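Local coordinates for protein putative exotoxin (superantigen) (Streptococcus pyogenes, PDB 1TY2) that probably acts as a secreted zinc-binding superantigen toxin, a member of the staphylococcal and streptococcal exotoxin family, at residues E161-G166 and D200-D205. Numbering follows the deposited sequence.
Sequences EIAING and DFSHFD. With ZN (zinc ion), chain D.
Glu-161 to Ile-164 and Phe-201 to Asp-205 pair as neighbouring antiparallel strands of the beta-grasp domain, their directions 158° apart, and a classic beta bulge sets Ser-202 and His-203 together against Ala-163. Ala-163 O accepts a 2.8 Å hydrogen bond from Ser-202 N and a weak one from His-203 N, whereas Ala-163 N donates one to His-203 O. Glu-161 and Asp-205 exchange two N-H...O bonds; beyond the bulge, Asn-165 N closes the ladder on Asp-200 O. Ile-162 CG2 meets the rim of the Phe-201 ring, 3.6 Å from CE1 and in the ring plane; Ile-164 CD1 also lies at that ring's edge. Helix 131-146 packs on this face through Phe-134, which touches Ile-162 and meets the Phe-204 ring edge-to-face. The opposite face holds the metal site. CG of His-203 sits between its backbone N and carbonyl carbon (chi1 67°), bringing the ring beside the Ala-163 methyl, CE1 3.4 Å from CB. ND1 donates to Ser-202 OG in the ring plane while NE2 binds zinc at 2.2 Å, together holding the ring's rotation. Asp-205 OD2 and His-169 are further ligands; Asn-107 bonds Asp-205 OD1. Glu-161 OE1, 4.0 Å from Asp-205 OD2, probably strengthens the negative potential around the cation.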
ATOM      1  N   GLU A 161      -8.237 -21.758  -7.307  1.00 32.19           N
ATOM      2  CA  GLU A 161      -8.754 -22.140  -8.616  1.00 35.82           C
ATOM      3  C   GLU A 161      -9.985 -21.318  -8.977  1.00 35.38           C
ATOM      4  O   GLU A 161     -10.873 -21.116  -8.149  1.00 34.78           O
ATOM      5  CB  GLU A 161      -9.109 -23.629  -8.644  1.00 38.99           C
ATOM      6  CG  GLU A 161      -7.977 -24.543  -8.207  1.00 44.14           C
ATOM      7  CD  GLU A 161      -8.170 -25.973  -8.677  1.00 47.19           C
ATOM      8  OE1 GLU A 161      -9.276 -26.526  -8.487  1.00 50.82           O
ATOM      9  OE2 GLU A 161      -7.211 -26.545  -9.235  1.00 49.29           O
ATOM     10  N   ILE A 162     -10.025 -20.834 -10.215  1.00 35.61           N
ATOM     11  CA  ILE A 162     -11.152 -20.044 -10.694  1.00 36.00           C
ATOM     12  C   ILE A 162     -11.860 -20.845 -11.772  1.00 37.03           C
ATOM     13  O   ILE A 162     -11.270 -21.147 -12.811  1.00 36.10           O
ATOM     14  CB  ILE A 162     -10.694 -18.709 -11.314  1.00 37.25           C
ATOM     15  CG1 ILE A 162      -9.823 -17.936 -10.323  1.00 37.91           C
ATOM     16  CG2 ILE A 162     -11.914 -17.878 -11.709  1.00 35.73           C
ATOM     17  CD1 ILE A 162     -10.558 -17.494  -9.096  1.00 38.71           C
ATOM     18  N   ALA A 163     -13.121 -21.192 -11.523  1.00 37.16           N
ATOM     19  CA  ALA A 163     -13.897 -21.965 -12.486  1.00 37.64           C
ATOM     20  C   ALA A 163     -14.685 -21.067 -13.433  1.00 38.64           C
ATOM     21  O   ALA A 163     -15.477 -20.228 -12.997  1.00 37.19           O
ATOM     22  CB  ALA A 163     -14.845 -22.908 -11.754  1.00 36.72           C
ATOM     23  N   ILE A 164     -14.460 -21.253 -14.730  1.00 40.06           N
ATOM     24  CA  ILE A 164     -15.144 -20.478 -15.762  1.00 42.66           C
ATOM     25  C   ILE A 164     -15.885 -21.426 -16.705  1.00 44.06           C
ATOM     26  O   ILE A 164     -15.430 -22.540 -16.955  1.00 42.90           O
ATOM     27  CB  ILE A 164     -14.138 -19.646 -16.591  1.00 42.74           C
ATOM     28  CG1 ILE A 164     -13.404 -18.663 -15.678  1.00 44.21           C
ATOM     29  CG2 ILE A 164     -14.857 -18.905 -17.707  1.00 43.69           C
ATOM     30  CD1 ILE A 164     -14.318 -17.672 -14.984  1.00 45.69           C
ATOM     31  N   ASN A 165     -17.026 -20.979 -17.221  1.00 47.38           N
ATOM     32  CA  ASN A 165     -17.817 -21.794 -18.140  1.00 50.37           C
ATOM     33  C   ASN A 165     -16.935 -22.271 -19.286  1.00 50.63           C
ATOM     34  O   ASN A 165     -16.183 -21.490 -19.872  1.00 51.05           O
ATOM     35  CB  ASN A 165     -18.991 -20.987 -18.706  1.00 52.85           C
ATOM     36  CG  ASN A 165     -19.849 -20.357 -17.620  1.00 55.44           C
ATOM     37  OD1 ASN A 165     -20.242 -21.017 -16.657  1.00 56.28           O
ATOM     38  ND2 ASN A 165     -20.152 -19.071 -17.779  1.00 57.05           N
ATOM     39  N   GLY A 166     -17.031 -23.558 -19.604  1.00 50.96           N
ATOM     40  CA  GLY A 166     -16.226 -24.114 -20.676  1.00 50.33           C
ATOM     41  C   GLY A 166     -15.161 -25.031 -20.115  1.00 50.20           C
ATOM     42  O   GLY A 166     -14.180 -25.344 -20.791  1.00 50.10           O
ATOM     43  N   ASP A 200     -18.975 -15.155 -17.156  1.00 32.27           N
ATOM     44  CA  ASP A 200     -18.427 -16.475 -17.477  1.00 31.74           C
ATOM     45  C   ASP A 200     -17.992 -17.168 -16.188  1.00 32.77           C
ATOM     46  O   ASP A 200     -17.715 -18.368 -16.172  1.00 31.47           O
ATOM     47  CB  ASP A 200     -17.202 -16.365 -18.389  1.00 32.58           C
ATOM     48  CG  ASP A 200     -17.541 -15.883 -19.782  1.00 34.69           C
ATOM     49  OD1 ASP A 200     -18.530 -16.377 -20.361  1.00 33.06           O
ATOM     50  OD2 ASP A 200     -16.802 -15.019 -20.304  1.00 36.88           O
ATOM     51  N   PHE A 201     -17.934 -16.395 -15.109  1.00 32.79           N
ATOM     52  CA  PHE A 201     -17.502 -16.897 -13.808  1.00 32.22           C
ATOM     53  C   PHE A 201     -18.488 -17.833 -13.116  1.00 31.47           C
ATOM     54  O   PHE A 201     -19.634 -17.462 -12.847  1.00 30.48           O
ATOM     55  CB  PHE A 201     -17.191 -15.714 -12.887  1.00 33.14           C
ATOM     56  CG  PHE A 201     -16.730 -16.114 -11.513  1.00 35.24           C
ATOM     57  CD1 PHE A 201     -15.490 -16.724 -11.328  1.00 35.41           C
ATOM     58  CD2 PHE A 201     -17.535 -15.877 -10.401  1.00 37.17           C
ATOM     59  CE1 PHE A 201     -15.058 -17.089 -10.052  1.00 35.78           C
ATOM     60  CE2 PHE A 201     -17.112 -16.242  -9.115  1.00 36.94           C
ATOM     61  CZ  PHE A 201     -15.875 -16.846  -8.941  1.00 36.35           C
ATOM     62  N   SER A 202     -18.021 -19.044 -12.814  1.00 30.96           N
ATOM     63  CA  SER A 202     -18.835 -20.045 -12.130  1.00 33.04           C
ATOM     64  C   SER A 202     -18.662 -19.956 -10.612  1.00 33.64           C
ATOM     65  O   SER A 202     -19.617 -19.676  -9.884  1.00 34.81           O
ATOM     66  CB  SER A 202     -18.461 -21.452 -12.603  1.00 33.78           C
ATOM     67  OG  SER A 202     -19.093 -22.435 -11.800  1.00 33.69           O
ATOM     68  N   HIS A 203     -17.442 -20.195 -10.141  1.00 33.73           N
ATOM     69  CA  HIS A 203     -17.132 -20.136  -8.713  1.00 33.47           C
ATOM     70  C   HIS A 203     -15.630 -20.313  -8.535  1.00 33.32           C
ATOM     71  O   HIS A 203     -14.893 -20.471  -9.511  1.00 33.05           O
ATOM     72  CB  HIS A 203     -17.844 -21.257  -7.958  1.00 34.05           C
ATOM     73  CG  HIS A 203     -17.344 -22.624  -8.308  1.00 34.84           C
ATOM     74  ND1 HIS A 203     -17.571 -23.209  -9.536  1.00 34.91           N
ATOM     75  CD2 HIS A 203     -16.584 -23.500  -7.610  1.00 33.05           C
ATOM     76  CE1 HIS A 203     -16.972 -24.385  -9.578  1.00 32.94           C
ATOM     77  NE2 HIS A 203     -16.365 -24.586  -8.422  1.00 34.10           N
ATOM     78  N   PHE A 204     -15.180 -20.306  -7.286  1.00 31.31           N
ATOM     79  CA  PHE A 204     -13.764 -20.484  -7.005  1.00 30.71           C
ATOM     80  C   PHE A 204     -13.575 -21.486  -5.875  1.00 30.85           C
ATOM     81  O   PHE A 204     -14.491 -21.727  -5.085  1.00 31.93           O
ATOM     82  CB  PHE A 204     -13.120 -19.143  -6.633  1.00 30.23           C
ATOM     83  CG  PHE A 204     -13.442 -18.675  -5.245  1.00 29.54           C
ATOM     84  CD1 PHE A 204     -12.675 -19.095  -4.160  1.00 30.54           C
ATOM     85  CD2 PHE A 204     -14.515 -17.821  -5.017  1.00 30.64           C
ATOM     86  CE1 PHE A 204     -12.975 -18.670  -2.867  1.00 31.51           C
ATOM     87  CE2 PHE A 204     -14.826 -17.387  -3.726  1.00 31.80           C
ATOM     88  CZ  PHE A 204     -14.055 -17.812  -2.648  1.00 31.21           C
ATOM     89  N   ASP A 205     -12.388 -22.081  -5.817  1.00 29.29           N
ATOM     90  CA  ASP A 205     -12.056 -23.044  -4.775  1.00 28.71           C
ATOM     91  C   ASP A 205     -10.749 -22.614  -4.134  1.00 28.87           C
ATOM     92  O   ASP A 205      -9.883 -22.024  -4.787  1.00 32.24           O
ATOM     93  CB  ASP A 205     -11.848 -24.451  -5.350  1.00 28.09           C
ATOM     94  CG  ASP A 205     -13.063 -24.980  -6.079  1.00 29.89           C
ATOM     95  OD1 ASP A 205     -14.164 -24.999  -5.489  1.00 30.72           O
ATOM     96  OD2 ASP A 205     -12.907 -25.391  -7.245  1.00 30.81           O
TER
HETATM   97 ZN    ZN D 700     -14.528 -25.879  -8.435  1.00 51.46          ZN
HETATM   98  O   HOH W   1     -15.524 -26.679  -7.327  1.00 34.78           O